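Local structure of aldose 1-epimerase (Caenorhabditis elegans, 1LUR) at residues 177-183 with 258-263; 64-70 with 168-174. The protein probably catalyses the interconversion of the alpha and beta anomers of aldose sugars such as galactose. All coordinates share one frame; numbering follows the deposited sequence.

Interaction 1: 177-183 with 258-263; sequences LDGSDTV and FWSEKS
The F258 ring meets L177 obliquely, with CD2 of the ring 4.0 Å from CD1 of L177, and takes CB of V183 at its edge, 4.4 Å from F258 CZ. The H186 ring also meets it, with planes about 25° apart. A second flat group, the D178 carboxylate, bonds to both segments. D178 OD2 turns the anti lone pair, away from OD1, to S260 OG at 2.5 Å. D178 OD1 serves the chain ahead, in an Asx turn: S180 N comes nearly along the C-O axis of D178 OD1, 2.7 Å from it. S180 OG approaches D178 OD1 from above the carboxylate plane at 2.6 Å. With chi1 at 57°, CG of D178 sits between the backbone N and carbonyl carbon, which lets one carboxylate reach both ways. S260 OG also accepts from S263 N (3.2 Å) in an ST motif, so the turn 260-263 is tied to D178. With an alanine here, S260 OG would probably lose the acceptor for its proton and S180 would be freer to turn. K262, fully extended, runs across D178 at about a right angle and ends in a weak hydrogen bond from NZ to S180 OG, 3.5 Å long. S263 OG donates to L177 O at 2.9 Å from above the carbonyl plane. The contact thus packs the loop between strands 170-175 and 187-192 against strand 256-259 and the turn that follows it; in the large antiparallel sheet this strand lies between 265-271 and 187-192, and the W259 ring meets that of F187, of strand 187-192.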
ATOM      1  N   LEU A 177      -8.083 -11.557   6.312  1.00 42.19           N
ATOM      2  CA  LEU A 177      -9.436 -11.932   5.919  1.00 43.29           C
ATOM      3  C   LEU A 177     -10.317 -12.754   6.862  1.00 44.98           C
ATOM      4  O   LEU A 177     -11.509 -12.902   6.595  1.00 45.34           O
ATOM      5  CB  LEU A 177      -9.365 -12.644   4.565  1.00 41.90           C
ATOM      6  CG  LEU A 177      -8.398 -12.020   3.548  1.00 42.02           C
ATOM      7  CD1 LEU A 177      -8.427 -12.817   2.248  1.00 42.87           C
ATOM      8  CD2 LEU A 177      -8.780 -10.569   3.295  1.00 41.29           C
ATOM      9  N   ASP A 178      -9.772 -13.284   7.955  1.00 46.42           N
ATOM     10  CA  ASP A 178     -10.608 -14.081   8.860  1.00 47.79           C
ATOM     11  C   ASP A 178     -10.491 -13.786  10.351  1.00 49.06           C
ATOM     12  O   ASP A 178     -11.151 -14.435  11.167  1.00 50.47           O
ATOM     13  CB  ASP A 178     -10.353 -15.573   8.631  1.00 46.38           C
ATOM     14  CG  ASP A 178      -8.899 -15.953   8.817  1.00 45.82           C
ATOM     15  OD1 ASP A 178      -8.278 -15.474   9.788  1.00 46.69           O
ATOM     16  OD2 ASP A 178      -8.376 -16.738   8.001  1.00 44.57           O
ATOM     17  N   GLY A 179      -9.652 -12.825  10.713  1.00 49.45           N
ATOM     18  CA  GLY A 179      -9.495 -12.490  12.114  1.00 50.09           C
ATOM     19  C   GLY A 179      -8.492 -13.336  12.873  1.00 50.46           C
ATOM     20  O   GLY A 179      -8.277 -13.112  14.063  1.00 50.29           O
ATOM     21  N   SER A 180      -7.876 -14.306  12.204  1.00 51.66           N
ATOM     22  CA  SER A 180      -6.894 -15.165  12.861  1.00 53.19           C
ATOM     23  C   SER A 180      -5.784 -14.322  13.482  1.00 54.10           C
ATOM     24  O   SER A 180      -5.536 -13.196  13.052  1.00 54.53           O
ATOM     25  CB  SER A 180      -6.278 -16.149  11.860  1.00 53.12           C
ATOM     26  OG  SER A 180      -7.221 -17.121  11.434  1.00 53.75           O
ATOM     27  N   ASP A 181      -5.119 -14.866  14.495  1.00 54.81           N
ATOM     28  CA  ASP A 181      -4.039 -14.144  15.157  1.00 55.04           C
ATOM     29  C   ASP A 181      -2.924 -13.824  14.167  1.00 54.05           C
ATOM     30  O   ASP A 181      -2.194 -12.847  14.335  1.00 53.31           O
ATOM     31  CB  ASP A 181      -3.483 -14.973  16.315  1.00 57.83           C
ATOM     32  CG  ASP A 181      -4.468 -15.117  17.452  1.00 60.01           C
ATOM     33  OD1 ASP A 181      -5.550 -15.704  17.234  1.00 62.68           O
ATOM     34  OD2 ASP A 181      -4.164 -14.638  18.566  1.00 62.21           O
ATOM     35  N   THR A 182      -2.798 -14.656  13.137  1.00 53.05           N
ATOM     36  CA  THR A 182      -1.779 -14.468  12.114  1.00 53.27           C
ATOM     37  C   THR A 182      -2.325 -14.922  10.759  1.00 53.01           C
ATOM     38  O   THR A 182      -3.377 -15.562  10.689  1.00 53.63           O
ATOM     39  CB  THR A 182      -0.505 -15.280  12.436  1.00 53.65           C
ATOM     40  OG1 THR A 182      -0.775 -16.678  12.293  1.00 54.21           O
ATOM     41  CG2 THR A 182      -0.044 -15.006  13.864  1.00 53.72           C
ATOM     42  N   VAL A 183      -1.611 -14.586   9.687  1.00 51.50           N
ATOM     43  CA  VAL A 183      -2.027 -14.960   8.337  1.00 49.46           C
ATOM     44  C   VAL A 183      -1.158 -16.078   7.775  1.00 48.77           C
ATOM     45  O   VAL A 183      -1.082 -16.265   6.562  1.00 48.15           O
ATOM     46  CB  VAL A 183      -1.961 -13.748   7.364  1.00 49.50           C
ATOM     47  CG1 VAL A 183      -2.949 -12.671   7.797  1.00 48.05           C
ATOM     48  CG2 VAL A 183      -0.545 -13.186   7.324  1.00 48.43           C
ATOM     49  N   PHE A 258      -5.337 -13.507  -2.789  1.00 39.31           N
ATOM     50  CA  PHE A 258      -5.101 -13.739  -1.366  1.00 39.72           C
ATOM     51  C   PHE A 258      -6.420 -14.240  -0.779  1.00 42.28           C
ATOM     52  O   PHE A 258      -7.458 -13.598  -0.940  1.00 41.57           O
ATOM     53  CB  PHE A 258      -4.681 -12.410  -0.723  1.00 38.85           C
ATOM     54  CG  PHE A 258      -4.231 -12.516   0.709  1.00 37.66           C
ATOM     55  CD1 PHE A 258      -3.284 -13.463   1.094  1.00 38.51           C
ATOM     56  CD2 PHE A 258      -4.707 -11.621   1.662  1.00 36.55           C
ATOM     57  CE1 PHE A 258      -2.819 -13.510   2.411  1.00 36.61           C
ATOM     58  CE2 PHE A 258      -4.249 -11.660   2.978  1.00 36.34           C
ATOM     59  CZ  PHE A 258      -3.300 -12.608   3.353  1.00 37.32           C
ATOM     60  N   TRP A 259      -6.395 -15.384  -0.104  1.00 44.28           N
ATOM     61  CA  TRP A 259      -7.629 -15.907   0.470  1.00 46.18           C
ATOM     62  C   TRP A 259      -7.447 -16.754   1.721  1.00 46.73           C
ATOM     63  O   TRP A 259      -6.334 -17.159   2.066  1.00 45.63           O
ATOM     64  CB  TRP A 259      -8.382 -16.714  -0.596  1.00 47.04           C
ATOM     65  CG  TRP A 259      -7.718 -18.011  -0.973  1.00 48.69           C
ATOM     66  CD1 TRP A 259      -7.919 -19.236  -0.394  1.00 50.17           C
ATOM     67  CD2 TRP A 259      -6.739 -18.211  -1.999  1.00 49.08           C
ATOM     68  NE1 TRP A 259      -7.128 -20.183  -1.000  1.00 49.04           N
ATOM     69  CE2 TRP A 259      -6.393 -19.582  -1.988  1.00 49.61           C
ATOM     70  CE3 TRP A 259      -6.117 -17.365  -2.928  1.00 49.82           C
ATOM     71  CZ2 TRP A 259      -5.453 -20.126  -2.871  1.00 49.79           C
ATOM     72  CZ3 TRP A 259      -5.181 -17.909  -3.807  1.00 50.08           C
ATOM     73  CH2 TRP A 259      -4.860 -19.276  -3.771  1.00 50.30           C
ATOM     74  N   SER A 260      -8.567 -17.015   2.388  1.00 47.44           N
ATOM     75  CA  SER A 260      -8.599 -17.811   3.609  1.00 48.97           C
ATOM     76  C   SER A 260      -9.664 -18.903   3.499  1.00 49.79           C
ATOM     77  O   SER A 260     -10.854 -18.601   3.386  1.00 49.35           O
ATOM     78  CB  SER A 260      -8.921 -16.912   4.804  1.00 48.84           C
ATOM     79  OG  SER A 260      -9.398 -17.673   5.900  1.00 49.96           O
ATOM     80  N   GLU A 261      -9.241 -20.165   3.525  1.00 49.93           N
ATOM     81  CA  GLU A 261     -10.194 -21.269   3.429  1.00 50.27           C
ATOM     82  C   GLU A 261     -11.123 -21.199   4.630  1.00 49.92           C
ATOM     83  O   GLU A 261     -12.271 -21.646   4.572  1.00 50.25           O
ATOM     84  CB  GLU A 261      -9.468 -22.619   3.402  1.00 50.67           C
ATOM     85  CG  GLU A 261      -8.601 -22.825   2.167  1.00 52.80           C
ATOM     86  CD  GLU A 261      -7.839 -24.138   2.192  1.00 53.98           C
ATOM     87  OE1 GLU A 261      -7.270 -24.478   3.252  1.00 54.38           O
ATOM     88  OE2 GLU A 261      -7.789 -24.820   1.145  1.00 54.65           O
ATOM     89  N   LYS A 262     -10.623 -20.620   5.716  1.00 49.34           N
ATOM     90  CA  LYS A 262     -11.405 -20.486   6.934  1.00 49.18           C
ATOM     91  C   LYS A 262     -12.657 -19.646   6.703  1.00 49.28           C
ATOM     92  O   LYS A 262     -13.767 -20.170   6.732  1.00 49.77           O
ATOM     93  CB  LYS A 262     -10.553 -19.867   8.044  1.00 49.95           C
ATOM     94  CG  LYS A 262     -11.285 -19.681   9.365  1.00 51.02           C
ATOM     95  CD  LYS A 262     -10.359 -19.106  10.431  1.00 53.78           C
ATOM     96  CE  LYS A 262     -11.098 -18.854  11.740  1.00 54.48           C
ATOM     97  NZ  LYS A 262     -10.200 -18.292  12.792  1.00 56.17           N
ATOM     98  N   SER A 263     -12.483 -18.348   6.463  1.00 48.30           N
ATOM     99  CA  SER A 263     -13.618 -17.457   6.231  1.00 47.00           C
ATOM    100  C   SER A 263     -14.163 -17.567   4.813  1.00 45.82           C
ATOM    101  O   SER A 263     -15.237 -17.052   4.516  1.00 45.51           O
ATOM    102  CB  SER A 263     -13.218 -16.005   6.499  1.00 48.41           C
ATOM    103  OG  SER A 263     -12.208 -15.584   5.597  1.00 48.07           O
TER

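Interaction 2: 64-70 with 168-174; sequences ASIGKTV and ALTNHAY
Y174 and H172 reach from the central antiparallel sheet of the galactose mutarotase beta-sandwich to the type II turn S65-K68, which leads into strand 69-70. Y174 carries CG anti to its carbonyl carbon (chi1 -74°), bringing the ring across I66, whose CG1 lies 3.7 Å from Y174 CE1, and letting OH donate to A64 O at 2.6 Å, in the carbonyl plane on a lone pair. S65 CB covers one face of the H172 imidazole, 3.9 Å from the ring centroid and 18° off its normal, a CH-pi contact; V70 CG2 stands at the ring edge, 3.9 Å from H172 CB. T170 places OG1 anti to the backbone N (chi1 -162°), bonded to P304 O, and leaves CG2 against V70 CB at 3.9 Å. Backbone bonds join the segments: V70 and T170 form an antiparallel hydrogen-bonded pair (V70 N to T170 O), H172 N gives to K68 O at 2.7 Å, and G67, the turn's glycine at positive phi, gives its N to H172 O from above the carbonyl plane. N171 OD1 closes an Asx turn, accepting from A173 N at 3.0 Å. Beyond its bond to A32 O, T69 OG1 accepts from a water at 2.7 Å, and that water takes a weak bond from N171 ND2.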
ATOM      1  N   ALA A  64       2.868   2.674  12.046  1.00 41.19           N
ATOM      2  CA  ALA A  64       3.030   1.533  11.157  1.00 40.05           C
ATOM      3  C   ALA A  64       2.381   1.753   9.788  1.00 39.85           C
ATOM      4  O   ALA A  64       2.273   0.815   8.994  1.00 39.80           O
ATOM      5  CB  ALA A  64       2.456   0.279  11.815  1.00 40.09           C
ATOM      6  N   SER A  65       1.953   2.987   9.519  1.00 38.41           N
ATOM      7  CA  SER A  65       1.316   3.342   8.246  1.00 37.47           C
ATOM      8  C   SER A  65       0.123   2.452   7.890  1.00 36.06           C
ATOM      9  O   SER A  65      -0.106   2.146   6.717  1.00 34.23           O
ATOM     10  CB  SER A  65       2.337   3.277   7.107  1.00 37.43           C
ATOM     11  OG  SER A  65       3.389   4.203   7.302  1.00 38.13           O
ATOM     12  N   ILE A  66      -0.639   2.054   8.901  1.00 33.89           N
ATOM     13  CA  ILE A  66      -1.803   1.200   8.693  1.00 34.06           C
ATOM     14  C   ILE A  66      -2.884   1.824   7.798  1.00 32.14           C
ATOM     15  O   ILE A  66      -3.531   2.798   8.176  1.00 32.01           O
ATOM     16  CB  ILE A  66      -2.428   0.792  10.055  1.00 34.51           C
ATOM     17  CG1 ILE A  66      -1.390   0.029  10.888  1.00 34.98           C
ATOM     18  CG2 ILE A  66      -3.653  -0.095   9.834  1.00 34.45           C
ATOM     19  CD1 ILE A  66      -1.897  -0.419  12.244  1.00 37.38           C
ATOM     20  N   GLY A  67      -3.045   1.259   6.602  1.00 32.41           N
ATOM     21  CA  GLY A  67      -4.039   1.739   5.650  1.00 30.20           C
ATOM     22  C   GLY A  67      -3.836   3.095   4.996  1.00 28.85           C
ATOM     23  O   GLY A  67      -4.668   3.541   4.204  1.00 29.55           O
ATOM     24  N   LYS A  68      -2.727   3.753   5.298  1.00 26.87           N
ATOM     25  CA  LYS A  68      -2.454   5.062   4.723  1.00 25.26           C
ATOM     26  C   LYS A  68      -2.087   5.089   3.243  1.00 25.98           C
ATOM     27  O   LYS A  68      -1.719   4.073   2.641  1.00 24.59           O
ATOM     28  CB  LYS A  68      -1.289   5.730   5.463  1.00 27.13           C
ATOM     29  CG  LYS A  68      -1.447   5.938   6.950  1.00 26.35           C
ATOM     30  CD  LYS A  68      -0.153   6.537   7.504  1.00 28.41           C
ATOM     31  CE  LYS A  68      -0.243   6.851   8.995  1.00 27.34           C
ATOM     32  NZ  LYS A  68      -1.140   8.002   9.287  1.00 29.98           N
ATOM     33  N   THR A  69      -2.213   6.280   2.663  1.00 25.44           N
ATOM     34  CA  THR A  69      -1.866   6.496   1.266  1.00 26.43           C
ATOM     35  C   THR A  69      -0.452   7.022   1.542  1.00 26.59           C
ATOM     36  O   THR A  69      -0.298   8.051   2.206  1.00 28.33           O
ATOM     37  CB  THR A  69      -2.641   7.639   0.604  1.00 25.41           C
ATOM     38  OG1 THR A  69      -3.954   7.198   0.250  1.00 24.35           O
ATOM     39  CG2 THR A  69      -1.903   8.102  -0.656  1.00 24.38           C
ATOM     40  N   VAL A  70       0.566   6.318   1.055  1.00 26.06           N
ATOM     41  CA  VAL A  70       1.950   6.718   1.270  1.00 25.90           C
ATOM     42  C   VAL A  70       2.595   7.474   0.114  1.00 25.51           C
ATOM     43  O   VAL A  70       2.389   7.141  -1.051  1.00 26.10           O
ATOM     44  CB  VAL A  70       2.826   5.481   1.593  1.00 26.39           C
ATOM     45  CG1 VAL A  70       4.279   5.892   1.724  1.00 27.91           C
ATOM     46  CG2 VAL A  70       2.335   4.818   2.874  1.00 30.14           C
ATOM     47  N   ALA A 168       6.037   8.484  -6.173  1.00 19.82           N
ATOM     48  CA  ALA A 168       5.804   7.048  -6.267  1.00 20.88           C
ATOM     49  C   ALA A 168       4.971   6.713  -5.046  1.00 21.36           C
ATOM     50  O   ALA A 168       5.491   6.603  -3.933  1.00 21.81           O
ATOM     51  CB  ALA A 168       7.129   6.304  -6.253  1.00 18.76           C
ATOM     52  N   LEU A 169       3.666   6.567  -5.256  1.00 21.14           N
ATOM     53  CA  LEU A 169       2.762   6.262  -4.159  1.00 20.40           C
ATOM     54  C   LEU A 169       2.374   4.801  -4.026  1.00 20.95           C
ATOM     55  O   LEU A 169       2.750   3.955  -4.838  1.00 20.60           O
ATOM     56  CB  LEU A 169       1.469   7.064  -4.339  1.00 20.28           C
ATOM     57  CG  LEU A 169       1.579   8.513  -4.822  1.00 22.78           C
ATOM     58  CD1 LEU A 169       0.188   9.042  -5.167  1.00 23.54           C
ATOM     59  CD2 LEU A 169       2.232   9.366  -3.741  1.00 24.38           C
ATOM     60  N   THR A 170       1.603   4.537  -2.977  1.00 22.03           N
ATOM     61  CA  THR A 170       1.081   3.210  -2.668  1.00 23.34           C
ATOM     62  C   THR A 170       0.042   3.342  -1.567  1.00 23.69           C
ATOM     63  O   THR A 170      -0.162   4.432  -1.024  1.00 23.24           O
ATOM     64  CB  THR A 170       2.147   2.184  -2.210  1.00 22.59           C
ATOM     65  OG1 THR A 170       1.590   0.865  -2.341  1.00 24.41           O
ATOM     66  CG2 THR A 170       2.538   2.387  -0.740  1.00 22.20           C
ATOM     67  N   ASN A 171      -0.644   2.237  -1.285  1.00 24.30           N
ATOM     68  CA  ASN A 171      -1.671   2.182  -0.244  1.00 25.68           C
ATOM     69  C   ASN A 171      -1.097   1.190   0.758  1.00 25.55           C
ATOM     70  O   ASN A 171      -0.699   0.085   0.386  1.00 26.98           O
ATOM     71  CB  ASN A 171      -3.002   1.678  -0.793  1.00 26.55           C
ATOM     72  CG  ASN A 171      -4.019   1.453   0.301  1.00 27.43           C
ATOM     73  OD1 ASN A 171      -4.072   0.380   0.898  1.00 27.88           O
ATOM     74  ND2 ASN A 171      -4.807   2.480   0.598  1.00 27.63           N
ATOM     75  N   HIS A 172      -1.063   1.572   2.026  1.00 27.37           N
ATOM     76  CA  HIS A 172      -0.506   0.696   3.045  1.00 27.99           C
ATOM     77  C   HIS A 172      -1.480  -0.077   3.933  1.00 29.46           C
ATOM     78  O   HIS A 172      -1.250  -0.211   5.136  1.00 29.19           O
ATOM     79  CB  HIS A 172       0.449   1.514   3.922  1.00 30.02           C
ATOM     80  CG  HIS A 172       1.617   0.730   4.437  1.00 31.62           C
ATOM     81  ND1 HIS A 172       1.480  -0.340   5.298  1.00 31.05           N
ATOM     82  CD2 HIS A 172       2.945   0.854   4.200  1.00 33.16           C
ATOM     83  CE1 HIS A 172       2.674  -0.841   5.567  1.00 34.12           C
ATOM     84  NE2 HIS A 172       3.580  -0.135   4.915  1.00 34.05           N
ATOM     85  N   ALA A 173      -2.556  -0.597   3.355  1.00 28.88           N
ATOM     86  CA  ALA A 173      -3.524  -1.351   4.150  1.00 29.53           C
ATOM     87  C   ALA A 173      -2.977  -2.734   4.501  1.00 30.27           C
ATOM     88  O   ALA A 173      -2.383  -3.406   3.661  1.00 30.39           O
ATOM     89  CB  ALA A 173      -4.835  -1.489   3.385  1.00 29.78           C
ATOM     90  N   TYR A 174      -3.165  -3.137   5.755  1.00 31.98           N
ATOM     91  CA  TYR A 174      -2.713  -4.437   6.247  1.00 32.21           C
ATOM     92  C   TYR A 174      -3.936  -5.346   6.150  1.00 31.14           C
ATOM     93  O   TYR A 174      -4.971  -5.054   6.752  1.00 30.83           O
ATOM     94  CB  TYR A 174      -2.278  -4.350   7.713  1.00 34.78           C
ATOM     95  CG  TYR A 174      -0.955  -3.657   7.977  1.00 37.31           C
ATOM     96  CD1 TYR A 174      -0.802  -2.281   7.785  1.00 38.26           C
ATOM     97  CD2 TYR A 174       0.131  -4.372   8.484  1.00 38.78           C
ATOM     98  CE1 TYR A 174       0.401  -1.638   8.102  1.00 39.01           C
ATOM     99  CE2 TYR A 174       1.331  -3.742   8.800  1.00 39.37           C
ATOM    100  CZ  TYR A 174       1.462  -2.379   8.610  1.00 39.52           C
ATOM    101  OH  TYR A 174       2.656  -1.770   8.931  1.00 41.36           O
TER
HETATM  102  O   HOH W   1      -4.306   5.098  -1.356  1.00 33.81           O

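The two contacts follow one another along the chain: only two residues separate 168-174 from 177-183, yet their centres lie about 20 Å apart and they make no contact in space. Interaction 2 is buried about 4 Å from the centre of the chain, whereas interaction 1 lies about 19 Å out, where the polypeptide leaves the central sheet for a loop on the way to the larger one. In interaction 2, H172 adjoins H101 and E303, a cluster consistent with the sugar-binding centre of galactose mutarotases. Interaction 1 contributes no residue to that cluster; it joins the loop that follows the H172-bearing strand to strand 256-259 of the larger sheet.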